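Local coordinates for protein beta-1,4-mannanase (Cellulomonas fimi, PDB 2BVY) that probably cleaves internal beta-1,4-mannosidic bonds of mannan, this chain comprising the family 26 glycoside hydrolase domain and an Ig-like domain of a longer modular enzyme, at residues A112-F117 against W180-A185; N116-G121 against G128-A133. One frame throughout, in Å; residues are numbered along the deposited sequence.

Contact 1. Residues A112-F117 against W180-A185; sequences AHVENF and WFWWGA. With CAC (cacodylate ion), chain B.
Beside the active-site cleft of the clan GH-A barrel, His113 and Phe181 meet where the loop after strand 107-111 faces that after strand 168-171. CD2 of His113 lies 3.9 Å from CZ of Phe181, the ring planes nearly perpendicular (87°). A cacodylate ion, probably from the crystallisation liquor, sits at the edges of both rings: its C1 methyl is 3.4 Å from Phe181 CZ, and its O2 receives a weak hydrogen bond from His113 NE2 (3.2 Å). His174 NE2 also binds the ion. Farther along, the indole of Trp182 slots against the 112-117 backbone. Its NE1 donates to Val114 O over 2.9 Å in a bent bond (146°), from above the carbonyl plane rather than along a lone pair. Val114 CG1 abuts the benzo edge at CZ2 (3.8 Å), CE2 of Phe117 reaches the same carbon obliquely, and Asn116 CG sits over one indole face, its amide plane tilted well away from the ring. In Trp182, CG lies between the backbone N and the carbonyl carbon (chi1 58°), from where the ring reaches across to the 112-117 loop. CE3 of Trp183 lies 3.6 Å above the plane of the Trp182 rings, and Trp183 CH2 comes within 3.6 Å of Ala112 O. The type I turn from Phe181 to Gly184 carries these three aromatics. Replacing Trp182 with an alanine would probably leave Val114 O without its indole donor and open a gap between Val114, Asn116 and Phe117. Phe181 also touches Glu175, the predicted proton donor, and His113 lies near Glu282, the predicted nucleophile; the chemistry is thus polar at the cleft, where a hydrogen bond from ND1 to Asp70 is likely to fix the His113 ring, and largely aromatic away from it, where one indole N-H ties the loops together.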
ATOM      1  N   ALA A 112      -0.990  -2.379  -6.226  1.00 26.39           N
ATOM      2  CA  ALA A 112      -1.822  -3.409  -6.835  1.00 27.00           C
ATOM      3  C   ALA A 112      -3.099  -2.876  -7.469  1.00 26.86           C
ATOM      4  O   ALA A 112      -4.096  -2.674  -6.781  1.00 27.31           O
ATOM      5  CB  ALA A 112      -2.170  -4.473  -5.786  1.00 26.19           C
ATOM      6  N   HIS A 113      -3.059  -2.636  -8.776  1.00 28.20           N
ATOM      7  CA  HIS A 113      -4.238  -2.169  -9.503  1.00 28.98           C
ATOM      8  C   HIS A 113      -4.984  -3.442  -9.902  1.00 29.90           C
ATOM      9  O   HIS A 113      -4.977  -3.851 -11.068  1.00 30.18           O
ATOM     10  CB  HIS A 113      -3.817  -1.378 -10.742  1.00 27.94           C
ATOM     11  CG  HIS A 113      -3.255  -0.027 -10.431  1.00 29.81           C
ATOM     12  ND1 HIS A 113      -2.034   0.150  -9.813  1.00 27.92           N
ATOM     13  CD2 HIS A 113      -3.769   1.216 -10.609  1.00 30.70           C
ATOM     14  CE1 HIS A 113      -1.821   1.440  -9.624  1.00 29.34           C
ATOM     15  NE2 HIS A 113      -2.858   2.108 -10.097  1.00 29.37           N
ATOM     16  N   VAL A 114      -5.617  -4.065  -8.910  1.00 29.31           N
ATOM     17  CA  VAL A 114      -6.329  -5.328  -9.089  1.00 28.73           C
ATOM     18  C   VAL A 114      -7.450  -5.338 -10.118  1.00 28.24           C
ATOM     19  O   VAL A 114      -8.301  -4.449 -10.156  1.00 28.41           O
ATOM     20  CB  VAL A 114      -6.906  -5.823  -7.746  1.00 29.28           C
ATOM     21  CG1 VAL A 114      -7.424  -7.237  -7.891  1.00 27.72           C
ATOM     22  CG2 VAL A 114      -5.838  -5.747  -6.660  1.00 27.79           C
ATOM     23  N   GLU A 115      -7.434  -6.363 -10.960  1.00 28.46           N
ATOM     24  CA  GLU A 115      -8.452  -6.544 -11.991  1.00 29.44           C
ATOM     25  C   GLU A 115      -9.820  -6.659 -11.324  1.00 29.42           C
ATOM     26  O   GLU A 115      -9.923  -7.114 -10.180  1.00 26.94           O
ATOM     27  CB  GLU A 115      -8.172  -7.833 -12.752  1.00 30.14           C
ATOM     28  CG  GLU A 115      -8.080  -9.045 -11.830  1.00 35.60           C
ATOM     29  CD  GLU A 115      -7.685 -10.314 -12.566  1.00 41.04           C
ATOM     30  OE1 GLU A 115      -8.413 -10.698 -13.510  1.00 43.34           O
ATOM     31  OE2 GLU A 115      -6.652 -10.925 -12.203  1.00 41.23           O
ATOM     32  N   ASN A 116     -10.865  -6.243 -12.030  1.00 29.94           N
ATOM     33  CA  ASN A 116     -12.215  -6.353 -11.489  1.00 32.14           C
ATOM     34  C   ASN A 116     -12.630  -7.827 -11.655  1.00 33.15           C
ATOM     35  O   ASN A 116     -12.972  -8.264 -12.756  1.00 32.28           O
ATOM     36  CB  ASN A 116     -13.182  -5.445 -12.255  1.00 30.10           C
ATOM     37  CG  ASN A 116     -14.562  -5.403 -11.620  1.00 32.07           C
ATOM     38  OD1 ASN A 116     -15.122  -6.441 -11.269  1.00 30.56           O
ATOM     39  ND2 ASN A 116     -15.118  -4.198 -11.469  1.00 30.48           N
ATOM     40  N   PHE A 117     -12.582  -8.584 -10.560  1.00 33.52           N
ATOM     41  CA  PHE A 117     -12.920 -10.009 -10.571  1.00 34.57           C
ATOM     42  C   PHE A 117     -14.316 -10.350 -11.081  1.00 34.98           C
ATOM     43  O   PHE A 117     -14.521 -11.389 -11.698  1.00 35.20           O
ATOM     44  CB  PHE A 117     -12.764 -10.582  -9.169  1.00 34.41           C
ATOM     45  CG  PHE A 117     -11.372 -10.474  -8.629  1.00 34.48           C
ATOM     46  CD1 PHE A 117     -10.346 -11.253  -9.156  1.00 32.65           C
ATOM     47  CD2 PHE A 117     -11.081  -9.583  -7.598  1.00 33.11           C
ATOM     48  CE1 PHE A 117      -9.055 -11.146  -8.665  1.00 32.60           C
ATOM     49  CE2 PHE A 117      -9.795  -9.466  -7.098  1.00 30.07           C
ATOM     50  CZ  PHE A 117      -8.779 -10.249  -7.632  1.00 33.76           C
ATOM     51  N   TRP A 180     -12.501   6.173  -8.245  1.00 29.32           N
ATOM     52  CA  TRP A 180     -12.097   5.793  -9.596  1.00 29.11           C
ATOM     53  C   TRP A 180     -11.654   4.330  -9.666  1.00 28.57           C
ATOM     54  O   TRP A 180     -11.478   3.782 -10.753  1.00 27.97           O
ATOM     55  CB  TRP A 180     -10.993   6.723 -10.126  1.00 29.93           C
ATOM     56  CG  TRP A 180      -9.979   7.110  -9.123  1.00 33.04           C
ATOM     57  CD1 TRP A 180      -8.855   6.417  -8.776  1.00 35.98           C
ATOM     58  CD2 TRP A 180     -10.013   8.267  -8.286  1.00 34.72           C
ATOM     59  NE1 TRP A 180      -8.186   7.069  -7.768  1.00 35.55           N
ATOM     60  CE2 TRP A 180      -8.876   8.209  -7.447  1.00 36.07           C
ATOM     61  CE3 TRP A 180     -10.896   9.350  -8.160  1.00 33.36           C
ATOM     62  CZ2 TRP A 180      -8.596   9.199  -6.488  1.00 36.23           C
ATOM     63  CZ3 TRP A 180     -10.619  10.337  -7.208  1.00 34.96           C
ATOM     64  CH2 TRP A 180      -9.478  10.251  -6.385  1.00 34.96           C
ATOM     65  N   PHE A 181     -11.471   3.704  -8.503  1.00 27.29           N
ATOM     66  CA  PHE A 181     -11.092   2.291  -8.434  1.00 26.61           C
ATOM     67  C   PHE A 181     -12.284   1.539  -7.842  1.00 25.76           C
ATOM     68  O   PHE A 181     -13.045   2.106  -7.050  1.00 23.73           O
ATOM     69  CB  PHE A 181      -9.864   2.083  -7.533  1.00 27.10           C
ATOM     70  CG  PHE A 181      -8.601   2.718  -8.053  1.00 26.71           C
ATOM     71  CD1 PHE A 181      -8.300   2.703  -9.414  1.00 25.53           C
ATOM     72  CD2 PHE A 181      -7.682   3.276  -7.171  1.00 25.71           C
ATOM     73  CE1 PHE A 181      -7.104   3.232  -9.885  1.00 26.55           C
ATOM     74  CE2 PHE A 181      -6.475   3.811  -7.633  1.00 27.43           C
ATOM     75  CZ  PHE A 181      -6.186   3.789  -8.988  1.00 25.43           C
ATOM     76  N   TRP A 182     -12.454   0.267  -8.198  1.00 24.94           N
ATOM     77  CA  TRP A 182     -13.601  -0.455  -7.665  1.00 24.14           C
ATOM     78  C   TRP A 182     -13.554  -0.691  -6.160  1.00 25.21           C
ATOM     79  O   TRP A 182     -14.548  -1.101  -5.572  1.00 26.89           O
ATOM     80  CB  TRP A 182     -13.842  -1.769  -8.420  1.00 22.29           C
ATOM     81  CG  TRP A 182     -12.705  -2.747  -8.441  1.00 18.58           C
ATOM     82  CD1 TRP A 182     -11.856  -2.986  -9.477  1.00 17.11           C
ATOM     83  CD2 TRP A 182     -12.347  -3.666  -7.404  1.00 15.97           C
ATOM     84  NE1 TRP A 182     -10.990  -4.009  -9.157  1.00 19.22           N
ATOM     85  CE2 TRP A 182     -11.271  -4.444  -7.889  1.00 15.62           C
ATOM     86  CE3 TRP A 182     -12.833  -3.912  -6.113  1.00 17.34           C
ATOM     87  CZ2 TRP A 182     -10.669  -5.454  -7.129  1.00 16.41           C
ATOM     88  CZ3 TRP A 182     -12.238  -4.918  -5.351  1.00 15.86           C
ATOM     89  CH2 TRP A 182     -11.164  -5.679  -5.865  1.00 17.65           C
ATOM     90  N   TRP A 183     -12.414  -0.423  -5.520  1.00 25.49           N
ATOM     91  CA  TRP A 183     -12.339  -0.579  -4.067  1.00 23.61           C
ATOM     92  C   TRP A 183     -12.475   0.796  -3.407  1.00 24.55           C
ATOM     93  O   TRP A 183     -12.136   0.974  -2.228  1.00 25.68           O
ATOM     94  CB  TRP A 183     -11.017  -1.242  -3.654  1.00 24.06           C
ATOM     95  CG  TRP A 183      -9.776  -0.551  -4.164  1.00 25.15           C
ATOM     96  CD1 TRP A 183      -9.109   0.491  -3.572  1.00 22.65           C
ATOM     97  CD2 TRP A 183      -9.055  -0.862  -5.361  1.00 22.34           C
ATOM     98  NE1 TRP A 183      -8.015   0.840  -4.330  1.00 23.92           N
ATOM     99  CE2 TRP A 183      -7.956   0.026  -5.430  1.00 22.92           C
ATOM    100  CE3 TRP A 183      -9.230  -1.809  -6.383  1.00 24.29           C
ATOM    101  CZ2 TRP A 183      -7.031   0.001  -6.484  1.00 22.39           C
ATOM    102  CZ3 TRP A 183      -8.314  -1.836  -7.433  1.00 23.40           C
ATOM    103  CH2 TRP A 183      -7.223  -0.930  -7.472  1.00 23.98           C
ATOM    104  N   GLY A 184     -12.990   1.751  -4.184  1.00 23.01           N
ATOM    105  CA  GLY A 184     -13.184   3.118  -3.728  1.00 23.33           C
ATOM    106  C   GLY A 184     -14.336   3.369  -2.772  1.00 23.81           C
ATOM    107  O   GLY A 184     -15.166   2.491  -2.510  1.00 23.40           O
ATOM    108  N   ALA A 185     -14.403   4.598  -2.274  1.00 23.51           N
ATOM    109  CA  ALA A 185     -15.409   4.990  -1.288  1.00 25.44           C
ATOM    110  C   ALA A 185     -16.880   4.868  -1.674  1.00 25.66           C
ATOM    111  O   ALA A 185     -17.738   4.810  -0.799  1.00 26.38           O
ATOM    112  CB  ALA A 185     -15.122   6.420  -0.802  1.00 26.28           C
TER
HETATM  113 AS   CAC B 600      -2.309   5.849  -9.933  1.00 52.16          AS
HETATM  114  O1  CAC B 600      -2.919   7.211  -9.171  1.00 52.28           O
HETATM  115  O2  CAC B 600      -1.790   4.832  -8.784  1.00 50.63           O
HETATM  116  C1  CAC B 600      -3.660   4.965 -10.920  1.00 50.32           C
HETATM  117  C2  CAC B 600      -0.804   6.300 -10.990  1.00 51.01           C

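Contact 2. Residues N116-G121 against G128-A133; sequences NFVTGG and GDTLRA
Thr130 and Asn116 cross at an angle, the hydroxyl of the threonine reaching the amide oxygen of the asparagine. Thr130 OG1 donates to Asn116 OD1 over 2.6 Å, coming from above the carbonyl plane. From the opposite face of that plane Thr119 N donates to the same OD1, 3.1 Å away and nearly straight (169°), which makes an Asx motif; Val118 N adds a weak bond. Gripped from both faces, the oxygen is well satisfied, and ND2 bonds to the carbonyls of Asp125 and Ser127, so the amide's rotation is fixed at both ends. With OG1 of Thr130 anti to the carbonyl carbon (chi1 -54°), its methyl CG2 is left to face the Phe117 backbone, 3.9 Å from Phe117 N. Val118 and Thr130 run past one another in opposite directions, Val118 CB lying 3.6 Å from Thr130 OG1. The two valine methyls divide: CG1 rests 3.8 Å from Gly128 O, and CG2 meets Ala133 CB. Gly128 comes so close to Val118 and Thr119 that a side chain here would be tight against both. Thr119 OG1, bonded to Asp125, also accepts from Gly121 N in an ST turn. The contact thus folds the loop after strand 107-111 back on the start of helix 130-134, with Val118 also touching His140 ahead of helix 141-157 and Arg132 salt-bridged to Glu192 of helix 190-207.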
ATOM      1  N   ASN A 116     -10.865  -6.243 -12.030  1.00 29.94           N
ATOM      2  CA  ASN A 116     -12.215  -6.353 -11.489  1.00 32.14           C
ATOM      3  C   ASN A 116     -12.630  -7.827 -11.655  1.00 33.15           C
ATOM      4  O   ASN A 116     -12.972  -8.264 -12.756  1.00 32.28           O
ATOM      5  CB  ASN A 116     -13.182  -5.445 -12.255  1.00 30.10           C
ATOM      6  CG  ASN A 116     -14.562  -5.403 -11.620  1.00 32.07           C
ATOM      7  OD1 ASN A 116     -15.122  -6.441 -11.269  1.00 30.56           O
ATOM      8  ND2 ASN A 116     -15.118  -4.198 -11.469  1.00 30.48           N
ATOM      9  N   PHE A 117     -12.582  -8.584 -10.560  1.00 33.52           N
ATOM     10  CA  PHE A 117     -12.920 -10.009 -10.571  1.00 34.57           C
ATOM     11  C   PHE A 117     -14.316 -10.350 -11.081  1.00 34.98           C
ATOM     12  O   PHE A 117     -14.521 -11.389 -11.698  1.00 35.20           O
ATOM     13  CB  PHE A 117     -12.764 -10.582  -9.169  1.00 34.41           C
ATOM     14  CG  PHE A 117     -11.372 -10.474  -8.629  1.00 34.48           C
ATOM     15  CD1 PHE A 117     -10.346 -11.253  -9.156  1.00 32.65           C
ATOM     16  CD2 PHE A 117     -11.081  -9.583  -7.598  1.00 33.11           C
ATOM     17  CE1 PHE A 117      -9.055 -11.146  -8.665  1.00 32.60           C
ATOM     18  CE2 PHE A 117      -9.795  -9.466  -7.098  1.00 30.07           C
ATOM     19  CZ  PHE A 117      -8.779 -10.249  -7.632  1.00 33.76           C
ATOM     20  N   VAL A 118     -15.277  -9.478 -10.817  1.00 35.40           N
ATOM     21  CA  VAL A 118     -16.647  -9.717 -11.233  1.00 35.37           C
ATOM     22  C   VAL A 118     -16.923  -9.490 -12.719  1.00 36.60           C
ATOM     23  O   VAL A 118     -17.540 -10.328 -13.376  1.00 37.26           O
ATOM     24  CB  VAL A 118     -17.616  -8.843 -10.410  1.00 34.91           C
ATOM     25  CG1 VAL A 118     -19.028  -8.933 -10.977  1.00 34.55           C
ATOM     26  CG2 VAL A 118     -17.598  -9.292  -8.959  1.00 32.22           C
ATOM     27  N   THR A 119     -16.461  -8.366 -13.250  1.00 36.15           N
ATOM     28  CA  THR A 119     -16.717  -8.034 -14.641  1.00 36.40           C
ATOM     29  C   THR A 119     -15.627  -8.458 -15.609  1.00 37.74           C
ATOM     30  O   THR A 119     -15.845  -8.474 -16.819  1.00 39.49           O
ATOM     31  CB  THR A 119     -16.908  -6.526 -14.808  1.00 36.45           C
ATOM     32  OG1 THR A 119     -15.646  -5.869 -14.628  1.00 35.65           O
ATOM     33  CG2 THR A 119     -17.901  -6.002 -13.785  1.00 33.94           C
ATOM     34  N   GLY A 120     -14.456  -8.802 -15.090  1.00 37.88           N
ATOM     35  CA  GLY A 120     -13.370  -9.179 -15.969  1.00 36.46           C
ATOM     36  C   GLY A 120     -12.743  -7.901 -16.499  1.00 37.11           C
ATOM     37  O   GLY A 120     -11.821  -7.933 -17.318  1.00 38.38           O
ATOM     38  N   GLY A 121     -13.254  -6.764 -16.028  1.00 35.61           N
ATOM     39  CA  GLY A 121     -12.730  -5.477 -16.451  1.00 35.10           C
ATOM     40  C   GLY A 121     -11.486  -5.090 -15.665  1.00 35.01           C
ATOM     41  O   GLY A 121     -11.003  -5.866 -14.836  1.00 34.42           O
ATOM     42  N   GLY A 128     -20.104  -3.822 -10.884  1.00 33.95           N
ATOM     43  CA  GLY A 128     -19.919  -5.151 -10.322  1.00 32.94           C
ATOM     44  C   GLY A 128     -19.989  -5.309  -8.813  1.00 33.15           C
ATOM     45  O   GLY A 128     -20.111  -6.439  -8.327  1.00 32.10           O
ATOM     46  N   ASP A 129     -19.901  -4.207  -8.067  1.00 32.86           N
ATOM     47  CA  ASP A 129     -19.957  -4.281  -6.608  1.00 32.28           C
ATOM     48  C   ASP A 129     -18.874  -5.255  -6.144  1.00 30.36           C
ATOM     49  O   ASP A 129     -19.044  -6.012  -5.190  1.00 30.80           O
ATOM     50  CB  ASP A 129     -21.349  -4.762  -6.187  1.00 34.72           C
ATOM     51  CG  ASP A 129     -21.600  -4.613  -4.705  1.00 37.20           C
ATOM     52  OD1 ASP A 129     -21.165  -3.601  -4.113  1.00 39.13           O
ATOM     53  OD2 ASP A 129     -22.254  -5.509  -4.135  1.00 40.81           O
ATOM     54  N   THR A 130     -17.750  -5.202  -6.849  1.00 30.35           N
ATOM     55  CA  THR A 130     -16.590  -6.058  -6.627  1.00 29.70           C
ATOM     56  C   THR A 130     -15.929  -6.010  -5.247  1.00 30.30           C
ATOM     57  O   THR A 130     -15.381  -7.014  -4.796  1.00 31.15           O
ATOM     58  CB  THR A 130     -15.538  -5.757  -7.707  1.00 30.89           C
ATOM     59  OG1 THR A 130     -16.158  -5.888  -8.993  1.00 30.20           O
ATOM     60  CG2 THR A 130     -14.347  -6.714  -7.612  1.00 27.29           C
ATOM     61  N   LEU A 131     -15.966  -4.860  -4.580  1.00 29.46           N
ATOM     62  CA  LEU A 131     -15.358  -4.756  -3.257  1.00 29.03           C
ATOM     63  C   LEU A 131     -16.098  -5.655  -2.270  1.00 28.79           C
ATOM     64  O   LEU A 131     -15.479  -6.394  -1.501  1.00 28.51           O
ATOM     65  CB  LEU A 131     -15.392  -3.307  -2.755  1.00 28.57           C
ATOM     66  CG  LEU A 131     -14.458  -2.922  -1.595  1.00 29.47           C
ATOM     67  CD1 LEU A 131     -14.595  -1.431  -1.312  1.00 29.06           C
ATOM     68  CD2 LEU A 131     -14.789  -3.717  -0.356  1.00 29.60           C
ATOM     69  N   ARG A 132     -17.423  -5.590  -2.285  1.00 29.05           N
ATOM     70  CA  ARG A 132     -18.216  -6.416  -1.377  1.00 31.29           C
ATOM     71  C   ARG A 132     -18.190  -7.885  -1.813  1.00 30.99           C
ATOM     72  O   ARG A 132     -18.233  -8.784  -0.982  1.00 30.60           O
ATOM     73  CB  ARG A 132     -19.661  -5.900  -1.305  1.00 32.03           C
ATOM     74  CG  ARG A 132     -19.766  -4.416  -0.905  1.00 36.11           C
ATOM     75  CD  ARG A 132     -21.178  -4.036  -0.461  1.00 36.74           C
ATOM     76  NE  ARG A 132     -21.259  -2.646  -0.011  1.00 38.71           N
ATOM     77  CZ  ARG A 132     -21.445  -1.598  -0.811  1.00 39.66           C
ATOM     78  NH1 ARG A 132     -21.574  -1.765  -2.121  1.00 40.88           N
ATOM     79  NH2 ARG A 132     -21.501  -0.378  -0.298  1.00 40.74           N
ATOM     80  N   ALA A 133     -18.099  -8.120  -3.117  1.00 31.74           N
ATOM     81  CA  ALA A 133     -18.057  -9.482  -3.644  1.00 32.59           C
ATOM     82  C   ALA A 133     -16.748 -10.164  -3.260  1.00 32.95           C
ATOM     83  O   ALA A 133     -16.670 -11.389  -3.168  1.00 31.37           O
ATOM     84  CB  ALA A 133     -18.193  -9.454  -5.170  1.00 32.79           C
TER

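Contacts 1 and 2 are centred about 8 Å apart and share Asn116 and Phe117, so one loop serves both. The single side chain of Asn116 sets its CG over the Trp182 indole and at the same time accepts from Thr130 through OD1. The two also touch directly: Trp182 CE3 lies 3.5 Å from Thr130 CG2, and Trp183 O is 3.6 Å from Leu131 CD1, packing the Trp182 ring and the Trp183 backbone against the start of helix 130-134. Contact 1 borders the catalytic cleft, His113 being about 5 Å from Glu282 between side chains; contact 2 lies away from the predicted catalytic residues.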